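Local coordinates for membrane lipoprotein family protein (Aeropyrum pernix, PDB 4PEV) that probably serves as the solute-binding component of an ABC transporter and binds adenosine, at residues 94-97 / 98-101; 241-244 / 245-248; 366-369 / 370-374; 383-386 / 387-391; 413-416 / 417-420. All blocks are in the same frame, centred on the assembly; numbering follows the deposited sequence.

Contact 1: residues 94-97 / 98-101; sequences QSLA and VMES
V98 meets the hydroxyl of S95 with both its backbone and its side chain. Its backbone N donates to S95 OG over 3.2 Å, a bent bond with an N-H...O angle of 135°, and its CG1 lies 3.3 Å from that same OG. The serine hydroxyl gets there because a chi1 of 79° tucks it between its own backbone N and carbonyl carbon. One residue on, M99 N reaches back to L96 O at 3.2 Å and closes a type I beta turn from L96 to M99; the bond is nearly straight (172°), though the donor stands above the carbonyl plane. The M99 side chain, a selenomethionine, bends at its last torsion and runs alongside L96, pointing the same way, with CE 3.6 Å from L96 CD2. Beyond this pair, M99 also touches W122 and the adenosine-binding D60. E100 turns elsewhere, to a salt bridge with R132. At S101 a water takes over: it accepts from S101 N at 2.7 Å and donates to A97 O at 3.0 Å. The chemistry is that of a helix start: around the first turn of helix 99-108, amides that lack a preceding helical carbonyl are satisfied by a hydroxyl, a turn carbonyl and a water.

Contact 2: residues 241-244 / 245-248; sequences EQML and QQGV
M243 and V248 face each other across a Schellman motif that ends helix 233-245, in the beta-alpha-beta crossover that links strand 222-226 to strand 248-254. Its two diagnostic bonds run from V248 N to M243 O (3.0 Å) and from G247 N to L244 O (3.2 Å). G247 makes the reversal with a phi of 81°. The apolar pair that usually accompanies this motif is present: V248 holds CG1 anti to its backbone N (chi1 180°), which swings CG2 back to the helix, 3.9 Å from M243 CB. The rest of M243, a selenomethionine, bends at chi3 and carries its selenium end into the domain, against T225 and F251 on the neighbouring strands. The glutamines behave differently. Q246 is extended beyond CG, and its carboxamide folds back along the last turn, OE1 coming to 4.0 Å from M243 CG while NE2 approaches Q242 CB. Q245 is extended too, and its aliphatic part lies over carbonyls of the preceding turn, CB 3.4 Å from Q242 O and CG next to E241 O. Q242 sends its own amide the other way, to a weak bond with T238 O one turn earlier. Backbone bonding is diffuse here: Q246 N makes weak bonds to both Q242 O and M243 O. On the other flank L244, which also packs on F251, brings its CD2 methyl to 3.8 Å from V248 O.

Contact 3: residues 366-369 / 370-374; sequences MSQR and EKWIS
R369 and I373 lie side by side at the C-terminal end of helix 358-372, just ahead of an N-cap: the hydroxyl of S374 caps the start of helix 375-389. R369 is worth following outward. CB stays beside its own backbone, next to E370 N. CG, with CD and NE following in an almost fully extended chain (chi2 -171°, chi3 -175°), passes I373 CD1 at 4.2 Å. At the tip, one guanidinium face carries the CE methyl of selenomethionine M366, 3.9 Å above the plane and displaced toward the rim. The nitrogens each find a partner beyond the helix: NE bonds I294 O, NH1 bonds S334 O, and NH2 makes a salt bridge to E286. A buried charge is thus gripped at three nitrogens, which fixes the rotation of the group and ties the helix to strand 293-299. I373, the first residue to leave helical angles, still donates its N to R369 O (3.3 Å) while its side chain packs on I169 and I173 of helix 159-181. One residue earlier, W372 N bonds Q368 O at 2.9 Å. The Q368 side chain runs alongside the indole, its amide plane standing almost at right angles (89°) to the ring, and its NE2 is taken by Q291 O. The K371 side chain crosses that of Q368, its CD 3.9 Å from Q368 OE1. W372 CD1, on the edge of the indole, sits 3.5 Å from the carbonyl oxygen of Q368.

Contact 4: residues 383-386 / 387-391; sequences ELKQ and KIISG
L384 and I388 make the apolar heart of this helical turn, L384 CG lying 3.9 Å from I388 CD1 as the two side chains cross. L384 holds its CG opposite the backbone N (chi1 -177°), and this sends the branch down the helix flank to its partner. On the next face K385 and I389 run in the same direction, K385 CG coming to 4.0 Å from I389 CD1. The amide of Q386 adds a second neighbour to that methyl, with NE2 3.8 Å from I389 CD1. Beneath these side chains the backbone supplies three successive i to i+4 bonds: I388 N to L384 O, a nearly straight one from I389 N to K385 O (3.1 Å), and S390 N to Q386 O. K387 folds its aliphatic chain over E383 O, yet its NZ stays 5.1 Å from E383 OE2. Between these two charges comes Y211 of helix 196-214, whose hydroxyl bonds E383 OE2 and, weakly, K387 NZ. Further out, L384 and I388 are pressed against S164 of helix 159-181 and against I393. S390 OG is hydrogen-bonded to E392 N just past the helix, and G391 follows with positive phi, its N bonded to I388 O at 3.1 Å. The whole is the end of an amphipathic helix, one side buried against a neighbouring helix and the chain turned off by a glycine.

Contact 5: residues 413-416 / 417-420; sequences AGNL and EAAL
The carboxamide of N415 turns one face to the turn that follows it: the methyl of A418 sits over that face, its CB 4.1 Å from N415 ND2. At the oxygen end, OD1 looks toward the start of the turn, 3.7 Å from E417 N, and E417 CB lies off the same end at 4.2 Å. The position follows from chi1: with CG opposite the backbone N (171°), the amide reaches forward along the chain. Its nitrogen end is hydrogen-bonded to E410 OE1 on helix 401-412, so the amide reaches back to the helix the chain has just left. Beneath the amide the backbone coils tightly. A418 N makes a long, weak bond to N415 O (3.4 Å), A419 N a firmer one to L416 O (3.2 Å), and L420 N continues the pattern onto E417 O, each bond spanning three residues. L416 points its side chain away from this coil, onto Y207, Q210 and Q214 of helix 196-214, and L420 joins it on Y207. Just before, G414 has a phi of 80°, and its carbonyl oxygen accepts from Q214 NE2. Taken in order, the elements are a Schellman motif at G414 that ends helix 401-412, and then a short 3-10 turn close to the C-terminus, laid against helix 196-214.

All five contacts are local and follow one another along the chain without touching. Contact 1 is the one near the ligand: the L96 side chain is about 8 Å from the bound adenosine, whereas M243 of contact 2 is about 14 Å away. Contacts 3, 4 and 5 lie in the C-terminal part of the chain, away from the annotated binding residues. Contacts 3 and 4 sit on consecutive helices, 358-372 and 375-389, nearest atoms about 11 Å apart, and both pack on helix 159-181. Contacts 4 and 5 approach to about 7 Å between nearest atoms and share helix 196-214 as a neighbour. Contacts 1 and 3, about 45 Å between centres, mark opposite sides of the molecule.

Contact 1: residues 94-97 / 98-101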
loop_
_atom_site.group_PDB
_atom_site.type_symbol
_atom_site.label_atom_id
_atom_site.label_comp_id
_atom_site.label_asym_id
_atom_site.label_seq_id
_atom_site.Cartn_x
_atom_site.Cartn_y
_atom_site.Cartn_z
ATOM N N GLN C 94 12.538 17.858 -5.883
ATOM C CA GLN C 94 12.810 17.484 -7.269
ATOM C C GLN C 94 13.923 16.465 -7.389
ATOM O O GLN C 94 14.073 15.873 -8.446
ATOM C CB GLN C 94 13.143 18.725 -8.095
ATOM C CG GLN C 94 11.939 19.637 -8.301
ATOM C CD GLN C 94 10.722 18.893 -8.848
ATOM O OE1 GLN C 94 10.691 18.512 -10.021
ATOM N NE2 GLN C 94 9.711 18.684 -7.991
ATOM N N SER C 95 14.691 16.272 -6.315
ATOM C CA SER C 95 15.755 15.263 -6.275
ATOM C C SER C 95 15.811 14.599 -4.905
ATOM O O SER C 95 15.214 15.101 -3.963
ATOM C CB SER C 95 17.133 15.886 -6.640
ATOM O OG SER C 95 17.739 16.608 -5.576
ATOM N N LEU C 96 16.514 13.467 -4.813
ATOM C CA LEU C 96 16.838 12.825 -3.528
ATOM C C LEU C 96 17.958 13.582 -2.816
ATOM O O LEU C 96 17.921 13.765 -1.606
ATOM C CB LEU C 96 17.298 11.371 -3.727
ATOM C CG LEU C 96 16.433 10.389 -4.535
ATOM C CD1 LEU C 96 17.291 9.270 -5.118
ATOM C CD2 LEU C 96 15.284 9.813 -3.714
ATOM N N ALA C 97 18.963 14.011 -3.568
ATOM C CA ALA C 97 20.072 14.804 -3.022
ATOM C C ALA C 97 19.642 15.938 -2.092
ATOM O O ALA C 97 20.291 16.220 -1.082
ATOM C CB ALA C 97 20.889 15.389 -4.168
ATOM N N VAL C 98 18.552 16.600 -2.459
ATOM C CA VAL C 98 18.157 17.857 -1.839
ATOM C C VAL C 98 17.185 17.708 -0.636
ATOM O O VAL C 98 16.857 18.691 0.020
ATOM C CB VAL C 98 17.588 18.784 -2.935
ATOM C CG1 VAL C 98 16.163 18.404 -3.284
ATOM C CG2 VAL C 98 17.671 20.248 -2.530
HETATM N N MSE C 99 16.763 16.489 -0.316
HETATM C CA MSE C 99 15.753 16.274 0.716
HETATM C C MSE C 99 16.132 16.856 2.035
HETATM O O MSE C 99 15.309 17.497 2.679
HETATM C CB MSE C 99 15.504 14.784 0.901
HETATM C CG MSE C 99 14.714 14.228 -0.286
HETATM SE SE MSE C 99 13.994 12.426 0.088
HETATM C CE MSE C 99 15.565 11.402 -0.523
ATOM N N GLU C 100 17.384 16.652 2.445
ATOM C CA GLU C 100 17.838 17.098 3.770
ATOM C C GLU C 100 17.854 18.619 3.903
ATOM O O GLU C 100 17.431 19.164 4.929
ATOM C CB GLU C 100 19.228 16.548 4.105
ATOM C CG GLU C 100 19.589 16.678 5.587
ATOM C CD GLU C 100 21.074 16.489 5.873
ATOM O OE1 GLU C 100 21.522 16.891 6.978
ATOM O OE2 GLU C 100 21.791 15.935 5.003
ATOM N N SER C 101 18.354 19.288 2.870
ATOM C CA SER C 101 18.423 20.738 2.847
ATOM C C SER C 101 17.055 21.394 2.917
ATOM O O SER C 101 16.860 22.416 3.576
ATOM C CB SER C 101 19.099 21.199 1.578
ATOM O OG SER C 101 19.171 22.605 1.613
HETATM O O HOH W 1 20.175 18.250 1.100
#

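Contact 2: residues 241-244 / 245-248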
loop_
_atom_site.group_PDB
_atom_site.type_symbol
_atom_site.label_atom_id
_atom_site.label_comp_id
_atom_site.label_asym_id
_atom_site.label_seq_id
_atom_site.Cartn_x
_atom_site.Cartn_y
_atom_site.Cartn_z
ATOM N N GLU C 241 3.978 -6.499 -18.793
ATOM C CA GLU C 241 3.866 -7.199 -20.083
ATOM C C GLU C 241 4.802 -8.393 -20.187
ATOM O O GLU C 241 4.442 -9.416 -20.770
ATOM C CB GLU C 241 4.178 -6.261 -21.237
ATOM C CG GLU C 241 3.080 -5.276 -21.568
ATOM C CD GLU C 241 3.572 -4.135 -22.445
ATOM O OE1 GLU C 241 4.767 -4.125 -22.836
ATOM O OE2 GLU C 241 2.758 -3.230 -22.731
ATOM N N GLN C 242 6.015 -8.240 -19.657
ATOM C CA GLN C 242 6.948 -9.354 -19.551
ATOM C C GLN C 242 6.338 -10.449 -18.715
ATOM O O GLN C 242 6.281 -11.597 -19.155
ATOM C CB GLN C 242 8.279 -8.923 -18.937
ATOM C CG GLN C 242 9.438 -8.996 -19.918
ATOM C CD GLN C 242 10.531 -7.987 -19.616
ATOM O OE1 GLN C 242 11.696 -8.349 -19.412
ATOM N NE2 GLN C 242 10.163 -6.708 -19.587
HETATM N N MSE C 243 5.852 -10.082 -17.528
HETATM C CA MSE C 243 5.238 -11.041 -16.596
HETATM C C MSE C 243 4.069 -11.810 -17.161
HETATM O O MSE C 243 3.890 -12.982 -16.866
HETATM C CB MSE C 243 4.819 -10.307 -15.332
HETATM C CG MSE C 243 5.946 -10.382 -14.316
HETATM SE SE MSE C 243 5.862 -8.849 -13.083
HETATM C CE MSE C 243 4.433 -9.403 -11.843
ATOM N N LEU C 244 3.263 -11.160 -17.984
ATOM C CA LEU C 244 2.169 -11.827 -18.670
ATOM C C LEU C 244 2.670 -12.997 -19.482
ATOM O O LEU C 244 2.037 -14.043 -19.508
ATOM C CB LEU C 244 1.426 -10.841 -19.569
ATOM C CG LEU C 244 0.341 -10.078 -18.799
ATOM C CD1 LEU C 244 0.089 -8.676 -19.337
ATOM C CD2 LEU C 244 -0.934 -10.910 -18.782
ATOM N N GLN C 245 3.823 -12.825 -20.116
ATOM C CA GLN C 245 4.398 -13.854 -20.972
ATOM C C GLN C 245 5.166 -14.932 -20.233
ATOM O O GLN C 245 5.546 -15.918 -20.849
ATOM C CB GLN C 245 5.293 -13.209 -22.000
ATOM C CG GLN C 245 4.488 -12.354 -22.955
ATOM C CD GLN C 245 5.357 -11.618 -23.935
ATOM O OE1 GLN C 245 6.543 -11.913 -24.076
ATOM N NE2 GLN C 245 4.776 -10.655 -24.620
ATOM N N GLN C 246 5.403 -14.726 -18.933
ATOM C CA GLN C 246 5.882 -15.771 -18.014
ATOM C C GLN C 246 4.711 -16.408 -17.204
ATOM O O GLN C 246 4.923 -17.014 -16.142
ATOM C CB GLN C 246 6.906 -15.171 -17.041
ATOM C CG GLN C 246 8.077 -14.434 -17.686
ATOM C CD GLN C 246 8.681 -13.356 -16.776
ATOM O OE1 GLN C 246 8.358 -13.254 -15.584
ATOM N NE2 GLN C 246 9.554 -12.535 -17.348
ATOM N N GLY C 247 3.476 -16.230 -17.688
ATOM C CA GLY C 247 2.291 -16.838 -17.084
ATOM C C GLY C 247 1.671 -16.169 -15.863
ATOM O O GLY C 247 0.765 -16.748 -15.242
ATOM N N VAL C 248 2.123 -14.967 -15.495
ATOM C CA VAL C 248 1.494 -14.262 -14.378
ATOM C C VAL C 248 0.137 -13.773 -14.845
ATOM O O VAL C 248 0.029 -13.164 -15.900
ATOM C CB VAL C 248 2.297 -13.056 -13.879
ATOM C CG1 VAL C 248 1.566 -12.386 -12.724
ATOM C CG2 VAL C 248 3.682 -13.479 -13.424
#

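Contact 3: residues 366-369 / 370-374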
loop_
_atom_site.group_PDB
_atom_site.type_symbol
_atom_site.label_atom_id
_atom_site.label_comp_id
_atom_site.label_asym_id
_atom_site.label_seq_id
_atom_site.Cartn_x
_atom_site.Cartn_y
_atom_site.Cartn_z
HETATM N N MSE C 366 -18.358 -6.573 -7.556
HETATM C CA MSE C 366 -19.034 -7.620 -6.785
HETATM C C MSE C 366 -19.419 -8.748 -7.686
HETATM O O MSE C 366 -19.473 -9.905 -7.262
HETATM C CB MSE C 366 -20.307 -7.095 -6.130
HETATM C CG MSE C 366 -20.062 -6.002 -5.092
HETATM SE SE MSE C 366 -18.756 -6.564 -3.717
HETATM C CE MSE C 366 -17.914 -4.842 -3.258
ATOM N N SER C 367 -19.695 -8.418 -8.940
ATOM C CA SER C 367 -19.999 -9.415 -9.941
ATOM C C SER C 367 -18.803 -10.324 -10.135
ATOM O O SER C 367 -18.958 -11.535 -10.149
ATOM C CB SER C 367 -20.361 -8.731 -11.258
ATOM O OG SER C 367 -20.797 -9.657 -12.216
ATOM N N GLN C 368 -17.612 -9.738 -10.238
ATOM C CA GLN C 368 -16.362 -10.486 -10.518
ATOM C C GLN C 368 -15.806 -11.265 -9.315
ATOM O O GLN C 368 -15.148 -12.291 -9.478
ATOM C CB GLN C 368 -15.281 -9.532 -11.027
ATOM C CG GLN C 368 -15.651 -8.793 -12.309
ATOM C CD GLN C 368 -15.360 -9.603 -13.557
ATOM O OE1 GLN C 368 -16.062 -10.553 -13.885
ATOM N NE2 GLN C 368 -14.310 -9.232 -14.252
ATOM N N ARG C 369 -16.054 -10.756 -8.116
ATOM C CA ARG C 369 -15.712 -11.459 -6.891
ATOM C C ARG C 369 -16.590 -12.695 -6.673
ATOM O O ARG C 369 -16.128 -13.681 -6.103
ATOM C CB ARG C 369 -15.870 -10.520 -5.708
ATOM C CG ARG C 369 -14.890 -9.359 -5.720
ATOM C CD ARG C 369 -14.955 -8.589 -4.412
ATOM N NE ARG C 369 -14.120 -7.398 -4.425
ATOM C CZ ARG C 369 -13.996 -6.560 -3.399
ATOM N NH1 ARG C 369 -14.654 -6.791 -2.264
ATOM N NH2 ARG C 369 -13.221 -5.481 -3.509
ATOM N N GLU C 370 -17.863 -12.625 -7.081
ATOM C CA GLU C 370 -18.727 -13.817 -7.133
ATOM C C GLU C 370 -18.165 -14.845 -8.120
ATOM O O GLU C 370 -18.187 -16.026 -7.840
ATOM C CB GLU C 370 -20.166 -13.460 -7.537
ATOM C CG GLU C 370 -21.005 -12.790 -6.443
ATOM C CD GLU C 370 -22.182 -11.958 -6.990
ATOM O OE1 GLU C 370 -22.366 -11.900 -8.230
ATOM O OE2 GLU C 370 -22.921 -11.339 -6.181
ATOM N N LYS C 371 -17.651 -14.382 -9.259
ATOM C CA LYS C 371 -17.181 -15.266 -10.319
ATOM C C LYS C 371 -15.809 -15.872 -10.102
ATOM O O LYS C 371 -15.558 -16.984 -10.568
ATOM C CB LYS C 371 -17.118 -14.533 -11.647
ATOM C CG LYS C 371 -18.446 -14.371 -12.360
ATOM C CD LYS C 371 -18.234 -13.813 -13.764
ATOM C CE LYS C 371 -19.390 -14.114 -14.710
ATOM N NZ LYS C 371 -20.498 -13.129 -14.564
ATOM N N TRP C 372 -14.899 -15.140 -9.452
ATOM C CA TRP C 372 -13.479 -15.532 -9.441
ATOM C C TRP C 372 -12.816 -15.669 -8.082
ATOM O O TRP C 372 -11.624 -15.957 -8.013
ATOM C CB TRP C 372 -12.669 -14.568 -10.295
ATOM C CG TRP C 372 -13.034 -14.629 -11.721
ATOM C CD1 TRP C 372 -13.803 -13.747 -12.390
ATOM C CD2 TRP C 372 -12.649 -15.630 -12.665
ATOM N NE1 TRP C 372 -13.924 -14.121 -13.704
ATOM C CE2 TRP C 372 -13.225 -15.277 -13.901
ATOM C CE3 TRP C 372 -11.868 -16.785 -12.590
ATOM C CZ2 TRP C 372 -13.055 -16.042 -15.062
ATOM C CZ3 TRP C 372 -11.703 -17.556 -13.741
ATOM C CH2 TRP C 372 -12.296 -17.177 -14.964
ATOM N N ILE C 373 -13.563 -15.481 -7.004
ATOM C CA ILE C 373 -13.020 -15.734 -5.677
ATOM C C ILE C 373 -13.916 -16.771 -5.000
ATOM O O ILE C 373 -15.035 -16.476 -4.632
ATOM C CB ILE C 373 -12.905 -14.435 -4.832
ATOM C CG1 ILE C 373 -12.247 -13.300 -5.652
ATOM C CG2 ILE C 373 -12.110 -14.693 -3.550
ATOM C CD1 ILE C 373 -11.840 -12.062 -4.856
ATOM N N SER C 374 -13.411 -17.991 -4.854
ATOM C CA SER C 374 -14.157 -19.079 -4.213
ATOM C C SER C 374 -14.420 -18.794 -2.731
ATOM O O SER C 374 -13.772 -17.923 -2.124
ATOM C CB SER C 374 -13.386 -20.403 -4.343
ATOM O OG SER C 374 -12.249 -20.440 -3.480
#

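Contact 4: residues 383-386 / 387-391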
loop_
_atom_site.group_PDB
_atom_site.type_symbol
_atom_site.label_atom_id
_atom_site.label_comp_id
_atom_site.label_asym_id
_atom_site.label_seq_id
_atom_site.Cartn_x
_atom_site.Cartn_y
_atom_site.Cartn_z
ATOM N N GLU C 383 -9.918 -16.944 8.297
ATOM C CA GLU C 383 -9.176 -17.759 9.242
ATOM C C GLU C 383 -7.803 -17.180 9.516
ATOM O O GLU C 383 -7.212 -17.500 10.531
ATOM C CB GLU C 383 -9.070 -19.205 8.727
ATOM C CG GLU C 383 -7.936 -20.079 9.280
ATOM C CD GLU C 383 -7.861 -21.431 8.560
ATOM O OE1 GLU C 383 -8.909 -22.127 8.512
ATOM O OE2 GLU C 383 -6.773 -21.789 8.025
ATOM N N LEU C 384 -7.277 -16.344 8.622
ATOM C CA LEU C 384 -5.981 -15.708 8.866
ATOM C C LEU C 384 -6.154 -14.343 9.516
ATOM O O LEU C 384 -5.431 -13.988 10.443
ATOM C CB LEU C 384 -5.180 -15.576 7.579
ATOM C CG LEU C 384 -3.766 -14.991 7.736
ATOM C CD1 LEU C 384 -2.971 -15.693 8.828
ATOM C CD2 LEU C 384 -3.004 -15.044 6.415
ATOM N N LYS C 385 -7.112 -13.579 9.014
ATOM C CA LYS C 385 -7.494 -12.304 9.605
ATOM C C LYS C 385 -7.717 -12.463 11.093
ATOM O O LYS C 385 -7.294 -11.617 11.874
ATOM C CB LYS C 385 -8.759 -11.808 8.913
ATOM C CG LYS C 385 -9.538 -10.679 9.561
ATOM C CD LYS C 385 -10.650 -10.279 8.591
ATOM C CE LYS C 385 -11.966 -9.913 9.271
ATOM N NZ LYS C 385 -12.213 -8.443 9.224
ATOM N N GLN C 386 -8.353 -13.564 11.488
ATOM C CA GLN C 386 -8.679 -13.780 12.896
ATOM C C GLN C 386 -7.537 -14.316 13.727
ATOM O O GLN C 386 -7.435 -13.987 14.903
ATOM C CB GLN C 386 -9.923 -14.657 13.065
ATOM C CG GLN C 386 -11.162 -13.825 13.350
ATOM C CD GLN C 386 -10.902 -12.772 14.423
ATOM O OE1 GLN C 386 -10.276 -13.055 15.454
ATOM N NE2 GLN C 386 -11.350 -11.540 14.169
ATOM N N LYS C 387 -6.677 -15.131 13.132
ATOM C CA LYS C 387 -5.475 -15.560 13.832
ATOM C C LYS C 387 -4.570 -14.366 14.111
ATOM O O LYS C 387 -3.832 -14.367 15.093
ATOM C CB LYS C 387 -4.739 -16.650 13.049
ATOM C CG LYS C 387 -5.460 -17.997 13.132
ATOM C CD LYS C 387 -4.992 -19.023 12.103
ATOM C CE LYS C 387 -3.616 -19.572 12.438
ATOM N NZ LYS C 387 -3.193 -20.611 11.462
ATOM N N ILE C 388 -4.659 -13.337 13.263
ATOM C CA ILE C 388 -3.815 -12.133 13.373
ATOM C C ILE C 388 -4.327 -11.167 14.430
ATOM O O ILE C 388 -3.571 -10.752 15.309
ATOM C CB ILE C 388 -3.691 -11.392 12.017
ATOM C CG1 ILE C 388 -2.750 -12.170 11.086
ATOM C CG2 ILE C 388 -3.175 -9.968 12.216
ATOM C CD1 ILE C 388 -2.748 -11.699 9.649
ATOM N N ILE C 389 -5.599 -10.803 14.319
ATOM C CA ILE C 389 -6.256 -9.927 15.298
ATOM C C ILE C 389 -6.191 -10.476 16.734
ATOM O O ILE C 389 -6.000 -9.711 17.688
ATOM C CB ILE C 389 -7.726 -9.677 14.911
ATOM C CG1 ILE C 389 -7.782 -8.790 13.658
ATOM C CG2 ILE C 389 -8.511 -9.062 16.074
ATOM C CD1 ILE C 389 -9.164 -8.684 13.045
ATOM N N SER C 390 -6.348 -11.794 16.873
ATOM C CA SER C 390 -6.308 -12.459 18.179
ATOM C C SER C 390 -4.913 -12.430 18.810
ATOM O O SER C 390 -4.775 -12.662 20.000
ATOM C CB SER C 390 -6.769 -13.918 18.066
ATOM O OG SER C 390 -5.716 -14.740 17.569
ATOM N N GLY C 391 -3.878 -12.166 18.025
ATOM C CA GLY C 391 -2.522 -12.158 18.563
ATOM C C GLY C 391 -1.894 -13.524 18.413
ATOM O O GLY C 391 -0.688 -13.680 18.595
#

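Contact 5: residues 413-416 / 417-420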
loop_
_atom_site.group_PDB
_atom_site.type_symbol
_atom_site.label_atom_id
_atom_site.label_comp_id
_atom_site.label_asym_id
_atom_site.label_seq_id
_atom_site.Cartn_x
_atom_site.Cartn_y
_atom_site.Cartn_z
ATOM N N ALA C 413 10.468 -22.119 0.369
ATOM C CA ALA C 413 10.616 -23.521 0.746
ATOM C C ALA C 413 9.406 -24.094 1.489
ATOM O O ALA C 413 9.434 -25.239 1.897
ATOM C CB ALA C 413 11.860 -23.685 1.609
ATOM N N GLY C 414 8.360 -23.310 1.704
ATOM C CA GLY C 414 7.187 -23.806 2.422
ATOM C C GLY C 414 7.324 -23.822 3.935
ATOM O O GLY C 414 6.455 -24.350 4.648
ATOM N N ASN C 415 8.402 -23.231 4.432
ATOM C CA ASN C 415 8.597 -23.065 5.863
ATOM C C ASN C 415 7.982 -21.716 6.336
ATOM O O ASN C 415 8.691 -20.725 6.537
ATOM C CB ASN C 415 10.097 -23.206 6.171
ATOM C CG ASN C 415 10.451 -22.845 7.601
ATOM O OD1 ASN C 415 9.599 -22.842 8.496
ATOM N ND2 ASN C 415 11.724 -22.519 7.818
ATOM N N LEU C 416 6.657 -21.692 6.510
ATOM C CA LEU C 416 5.935 -20.462 6.851
ATOM C C LEU C 416 6.302 -19.876 8.201
ATOM O O LEU C 416 6.195 -18.668 8.384
ATOM C CB LEU C 416 4.424 -20.672 6.871
ATOM C CG LEU C 416 3.726 -21.307 5.679
ATOM C CD1 LEU C 416 2.214 -21.205 5.863
ATOM C CD2 LEU C 416 4.175 -20.672 4.376
ATOM N N GLU C 417 6.692 -20.714 9.156
ATOM C CA GLU C 417 6.916 -20.239 10.530
ATOM C C GLU C 417 8.114 -19.272 10.644
ATOM O O GLU C 417 8.247 -18.563 11.645
ATOM C CB GLU C 417 7.054 -21.425 11.501
ATOM C CG GLU C 417 5.761 -22.227 11.699
ATOM C CD GLU C 417 5.984 -23.596 12.355
ATOM O OE1 GLU C 417 5.162 -24.514 12.123
ATOM O OE2 GLU C 417 6.981 -23.773 13.097
ATOM N N ALA C 418 8.959 -19.236 9.604
ATOM C CA ALA C 418 10.098 -18.299 9.520
ATOM C C ALA C 418 9.675 -16.837 9.584
ATOM O O ALA C 418 10.411 -16.011 10.110
ATOM C CB ALA C 418 10.906 -18.541 8.248
ATOM N N ALA C 419 8.497 -16.529 9.041
ATOM C CA ALA C 419 7.966 -15.164 9.011
ATOM C C ALA C 419 7.372 -14.684 10.344
ATOM O O ALA C 419 7.151 -13.485 10.517
ATOM C CB ALA C 419 6.919 -15.050 7.911
ATOM N N LEU C 420 7.125 -15.610 11.276
ATOM C CA LEU C 420 6.447 -15.311 12.541
ATOM C C LEU C 420 7.386 -15.423 13.739
ATOM O O LEU C 420 8.584 -15.658 13.590
ATOM C CB LEU C 420 5.283 -16.283 12.721
ATOM C CG LEU C 420 4.352 -16.445 11.517
ATOM C CD1 LEU C 420 3.411 -17.631 11.674
ATOM C CD2 LEU C 420 3.565 -15.163 11.320
#